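Local coordinates for protein Pyrsv_gp04 (Pyrobaculum spherical virus, PDB 2VXZ) that is of unknown function but probably acts as a DNA-binding transcriptional regulator of a virus that infects hyperthermophilic archaea, at residues R56-L64 against I126-M137. Residues are numbered along the deposited sequence; the frame is centred on the assembly and turned at random.
Sequences RVAFGNVAL and IILSFLNHLLKM
The tip of a beta-hairpin, strands 55-59 and 62-66 joined by a type II' turn from Phe59 to Val62, meets helix 125-139 through an aromatic cluster of Phe59, Phe130 and His133. The hairpin follows helices 27-34 and 38-50 and pairs through strand 62-66 with the short strand 25-26, an order consistent with the wing of a winged helix-turn-helix. Phe59 supplies the main apolar contact: its CG lies anti to the backbone N (chi1 -163°), which carries the ring to the helix. There His133 turns an edge to it, CD2 sitting over the centre of the Phe59 face, 3.5 Å above the plane, with the two planes at 65°. The Phe130 ring meets Phe59 obliquely, planes at 37°, and Phe59 CE2 lies above one Phe130 face, offset toward the rim. Selenium SE of Met137, a selenomethionine, comes within 3.5 Å of Phe59 CE1, an oblique Met-aromatic contact. His133 also uses a face: Gly60 N lies over its centre and Gly60 CA makes a CH-pi contact, 4.1 Å from the ring centroid, so the turn backbone rests directly on the imidazole. Across the turn, Val62 CG2 reaches the edge of Phe130 at CD1 (3.7 Å), while CG1 meets Ile126 CG2. Polar atoms bind the same turn: Ser129 OG stands 3.0 Å from Asn61 OD1, a possible hydrogen bond that its proton may forgo for another acceptor. A water donates to Phe59 O, accepts from Asn61 N (2.7 Å) and also bonds Ser129 OG, at a longer 3.3 Å, joining the turn's backbone to the helix. Helix 69-89 adds Tyr72 against Phe59 and Val76 against Met137; Ile118, in a loop, touches Phe130, while helix 97-106 packs against Leu131 and Leu135.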
loop_
_atom_site.group_PDB
_atom_site.type_symbol
_atom_site.label_atom_id
_atom_site.label_comp_id
_atom_site.label_asym_id
_atom_site.label_seq_id
_atom_site.Cartn_x
_atom_site.Cartn_y
_atom_site.Cartn_z
ATOM N N ARG A 56 0.608 -12.136 -4.713
ATOM C CA ARG A 56 1.175 -11.383 -3.597
ATOM C C ARG A 56 2.420 -10.685 -4.078
ATOM O O ARG A 56 3.325 -11.327 -4.590
ATOM C CB ARG A 56 1.543 -12.302 -2.433
ATOM C CG ARG A 56 0.363 -12.946 -1.761
ATOM C CD ARG A 56 0.815 -13.878 -0.644
ATOM N NE ARG A 56 1.159 -13.141 0.569
ATOM C CZ ARG A 56 2.380 -13.015 1.087
ATOM N NH1 ARG A 56 3.442 -13.564 0.516
ATOM N NH2 ARG A 56 2.536 -12.316 2.202
ATOM N N VAL A 57 2.457 -9.368 -3.921
ATOM C CA VAL A 57 3.604 -8.580 -4.310
ATOM C C VAL A 57 4.224 -7.954 -3.077
ATOM O O VAL A 57 3.556 -7.238 -2.325
ATOM C CB VAL A 57 3.205 -7.495 -5.320
ATOM C CG1 VAL A 57 4.418 -6.671 -5.728
ATOM C CG2 VAL A 57 2.566 -8.142 -6.533
ATOM N N ALA A 58 5.505 -8.240 -2.861
ATOM C CA ALA A 58 6.238 -7.665 -1.750
ATOM C C ALA A 58 6.394 -6.172 -1.988
ATOM O O ALA A 58 6.777 -5.746 -3.074
ATOM C CB ALA A 58 7.606 -8.331 -1.607
ATOM N N PHE A 59 6.057 -5.385 -0.978
ATOM C CA PHE A 59 6.165 -3.940 -1.060
ATOM C C PHE A 59 6.829 -3.469 0.220
ATOM O O PHE A 59 6.183 -2.949 1.134
ATOM C CB PHE A 59 4.792 -3.307 -1.266
ATOM C CG PHE A 59 4.849 -1.891 -1.767
ATOM C CD1 PHE A 59 4.806 -1.622 -3.132
ATOM C CD2 PHE A 59 4.949 -0.828 -0.877
ATOM C CE1 PHE A 59 4.853 -0.328 -3.600
ATOM C CE2 PHE A 59 5.002 0.479 -1.340
ATOM C CZ PHE A 59 4.951 0.730 -2.705
ATOM N N GLY A 60 8.141 -3.669 0.264
ATOM C CA GLY A 60 8.913 -3.466 1.480
ATOM C C GLY A 60 8.608 -4.598 2.436
ATOM O O GLY A 60 8.712 -5.765 2.063
ATOM N N ASN A 61 8.186 -4.250 3.646
ATOM C CA ASN A 61 7.876 -5.238 4.679
ATOM C C ASN A 61 6.398 -5.661 4.720
ATOM O O ASN A 61 6.044 -6.552 5.488
ATOM C CB ASN A 61 8.307 -4.709 6.052
ATOM C CG ASN A 61 9.796 -4.370 6.120
ATOM O OD1 ASN A 61 10.199 -3.465 6.852
ATOM N ND2 ASN A 61 10.615 -5.096 5.363
ATOM N N VAL A 62 5.541 -5.030 3.910
ATOM C CA VAL A 62 4.148 -5.468 3.743
ATOM C C VAL A 62 4.020 -6.224 2.424
ATOM O O VAL A 62 4.854 -6.085 1.532
ATOM C CB VAL A 62 3.119 -4.292 3.729
ATOM C CG1 VAL A 62 3.462 -3.222 4.762
ATOM C CG2 VAL A 62 3.012 -3.670 2.346
ATOM N N ALA A 63 2.972 -7.025 2.306
ATOM C CA ALA A 63 2.666 -7.702 1.055
ATOM C C ALA A 63 1.377 -7.108 0.500
ATOM O O ALA A 63 0.411 -6.920 1.229
ATOM C CB ALA A 63 2.520 -9.196 1.279
ATOM N N LEU A 64 1.372 -6.775 -0.783
ATOM C CA LEU A 64 0.140 -6.334 -1.425
ATOM C C LEU A 64 -0.523 -7.524 -2.086
ATOM O O LEU A 64 0.147 -8.291 -2.793
ATOM C CB LEU A 64 0.405 -5.236 -2.458
ATOM C CG LEU A 64 0.653 -3.844 -1.877
ATOM C CD1 LEU A 64 1.324 -2.952 -2.898
ATOM C CD2 LEU A 64 -0.626 -3.212 -1.388
ATOM N N ILE A 126 5.361 0.450 10.577
ATOM C CA ILE A 126 4.908 -0.245 9.379
ATOM C C ILE A 126 4.577 0.708 8.249
ATOM O O ILE A 126 5.056 0.517 7.131
ATOM C CB ILE A 126 3.685 -1.135 9.671
ATOM C CG1 ILE A 126 4.115 -2.323 10.532
ATOM C CG2 ILE A 126 3.034 -1.624 8.358
ATOM C CD1 ILE A 126 2.948 -3.124 11.089
ATOM N N ILE A 127 3.768 1.729 8.520
ATOM C CA ILE A 127 3.397 2.649 7.453
ATOM C C ILE A 127 4.596 3.492 7.004
ATOM O O ILE A 127 4.714 3.813 5.823
ATOM C CB ILE A 127 2.185 3.543 7.816
ATOM C CG1 ILE A 127 1.592 4.200 6.554
ATOM C CG2 ILE A 127 2.596 4.616 8.776
ATOM C CD1 ILE A 127 1.144 3.230 5.460
ATOM N N LEU A 128 5.497 3.831 7.920
ATOM C CA LEU A 128 6.701 4.554 7.511
ATOM C C LEU A 128 7.580 3.726 6.558
ATOM O O LEU A 128 8.115 4.246 5.581
ATOM C CB LEU A 128 7.500 5.011 8.728
ATOM C CG LEU A 128 6.828 6.125 9.542
ATOM C CD1 LEU A 128 7.590 6.418 10.807
ATOM C CD2 LEU A 128 6.697 7.393 8.682
ATOM N N SER A 129 7.711 2.434 6.840
ATOM C CA SER A 129 8.471 1.533 5.979
ATOM C C SER A 129 7.814 1.409 4.598
ATOM O O SER A 129 8.495 1.386 3.569
ATOM C CB SER A 129 8.583 0.161 6.659
ATOM O OG SER A 129 9.380 -0.735 5.908
ATOM N N PHE A 130 6.483 1.337 4.584
ATOM C CA PHE A 130 5.711 1.266 3.344
ATOM C C PHE A 130 5.940 2.533 2.512
ATOM O O PHE A 130 6.243 2.467 1.325
ATOM C CB PHE A 130 4.223 1.107 3.671
ATOM C CG PHE A 130 3.317 1.124 2.472
ATOM C CD1 PHE A 130 3.029 -0.051 1.790
ATOM C CD2 PHE A 130 2.729 2.300 2.037
ATOM C CE1 PHE A 130 2.177 -0.049 0.692
ATOM C CE2 PHE A 130 1.880 2.308 0.958
ATOM C CZ PHE A 130 1.602 1.133 0.275
ATOM N N LEU A 131 5.766 3.690 3.134
ATOM C CA LEU A 131 5.954 4.971 2.430
ATOM C C LEU A 131 7.427 5.203 2.011
ATOM O O LEU A 131 7.701 5.821 0.972
ATOM C CB LEU A 131 5.453 6.119 3.303
ATOM C CG LEU A 131 3.934 6.148 3.517
ATOM C CD1 LEU A 131 3.580 7.236 4.498
ATOM C CD2 LEU A 131 3.179 6.346 2.215
ATOM N N ASN A 132 8.365 4.706 2.816
ATOM C CA ASN A 132 9.781 4.753 2.460
ATOM C C ASN A 132 10.034 3.959 1.183
ATOM O O ASN A 132 10.758 4.398 0.303
ATOM C CB ASN A 132 10.646 4.177 3.580
ATOM C CG ASN A 132 12.118 4.369 3.331
ATOM O OD1 ASN A 132 12.578 5.491 3.182
ATOM N ND2 ASN A 132 12.883 3.259 3.299
ATOM N N HIS A 133 9.421 2.781 1.090
ATOM C CA HIS A 133 9.577 1.946 -0.093
ATOM C C HIS A 133 9.043 2.660 -1.338
ATOM O O HIS A 133 9.671 2.631 -2.405
ATOM C CB HIS A 133 8.862 0.613 0.109
ATOM C CG HIS A 133 9.122 -0.362 -0.989
ATOM N ND1 HIS A 133 10.281 -1.106 -1.065
ATOM C CD2 HIS A 133 8.387 -0.691 -2.073
ATOM C CE1 HIS A 133 10.234 -1.865 -2.143
ATOM N NE2 HIS A 133 9.101 -1.626 -2.777
ATOM N N LEU A 134 7.897 3.318 -1.184
ATOM C CA LEU A 134 7.274 4.083 -2.263
ATOM C C LEU A 134 8.184 5.232 -2.686
ATOM O O LEU A 134 8.389 5.480 -3.887
ATOM C CB LEU A 134 5.906 4.615 -1.804
ATOM C CG LEU A 134 5.045 5.403 -2.805
ATOM C CD1 LEU A 134 4.824 4.636 -4.117
ATOM C CD2 LEU A 134 3.700 5.808 -2.185
ATOM N N LEU A 135 8.720 5.954 -1.710
ATOM C CA LEU A 135 9.589 7.090 -2.032
ATOM C C LEU A 135 10.840 6.619 -2.769
ATOM O O LEU A 135 11.308 7.262 -3.712
ATOM C CB LEU A 135 9.968 7.888 -0.782
ATOM C CG LEU A 135 8.881 8.751 -0.162
ATOM C CD1 LEU A 135 9.324 9.323 1.170
ATOM C CD2 LEU A 135 8.456 9.884 -1.089
ATOM N N LYS A 136 11.383 5.493 -2.355
ATOM C CA LYS A 136 12.588 4.975 -2.996
ATOM C C LYS A 136 12.309 4.559 -4.444
ATOM O O LYS A 136 13.178 4.675 -5.327
ATOM C CB LYS A 136 13.117 3.807 -2.168
ATOM C CG LYS A 136 14.590 3.573 -2.241
ATOM C CD LYS A 136 14.983 2.547 -1.193
ATOM C CE LYS A 136 16.151 3.029 -0.364
ATOM N NZ LYS A 136 16.629 1.973 0.578
HETATM N N MSE A 137 11.097 4.067 -4.699
HETATM C CA MSE A 137 10.692 3.692 -6.062
HETATM C C MSE A 137 10.602 4.899 -6.988
HETATM O O MSE A 137 10.873 4.787 -8.182
HETATM C CB MSE A 137 9.346 2.984 -6.061
HETATM C CG MSE A 137 9.408 1.619 -5.466
HETATM SE SE MSE A 137 7.624 0.841 -5.414
HETATM C CE MSE A 137 6.947 1.551 -7.038
HETATM O O HOH W 1 7.170 -1.716 3.703
#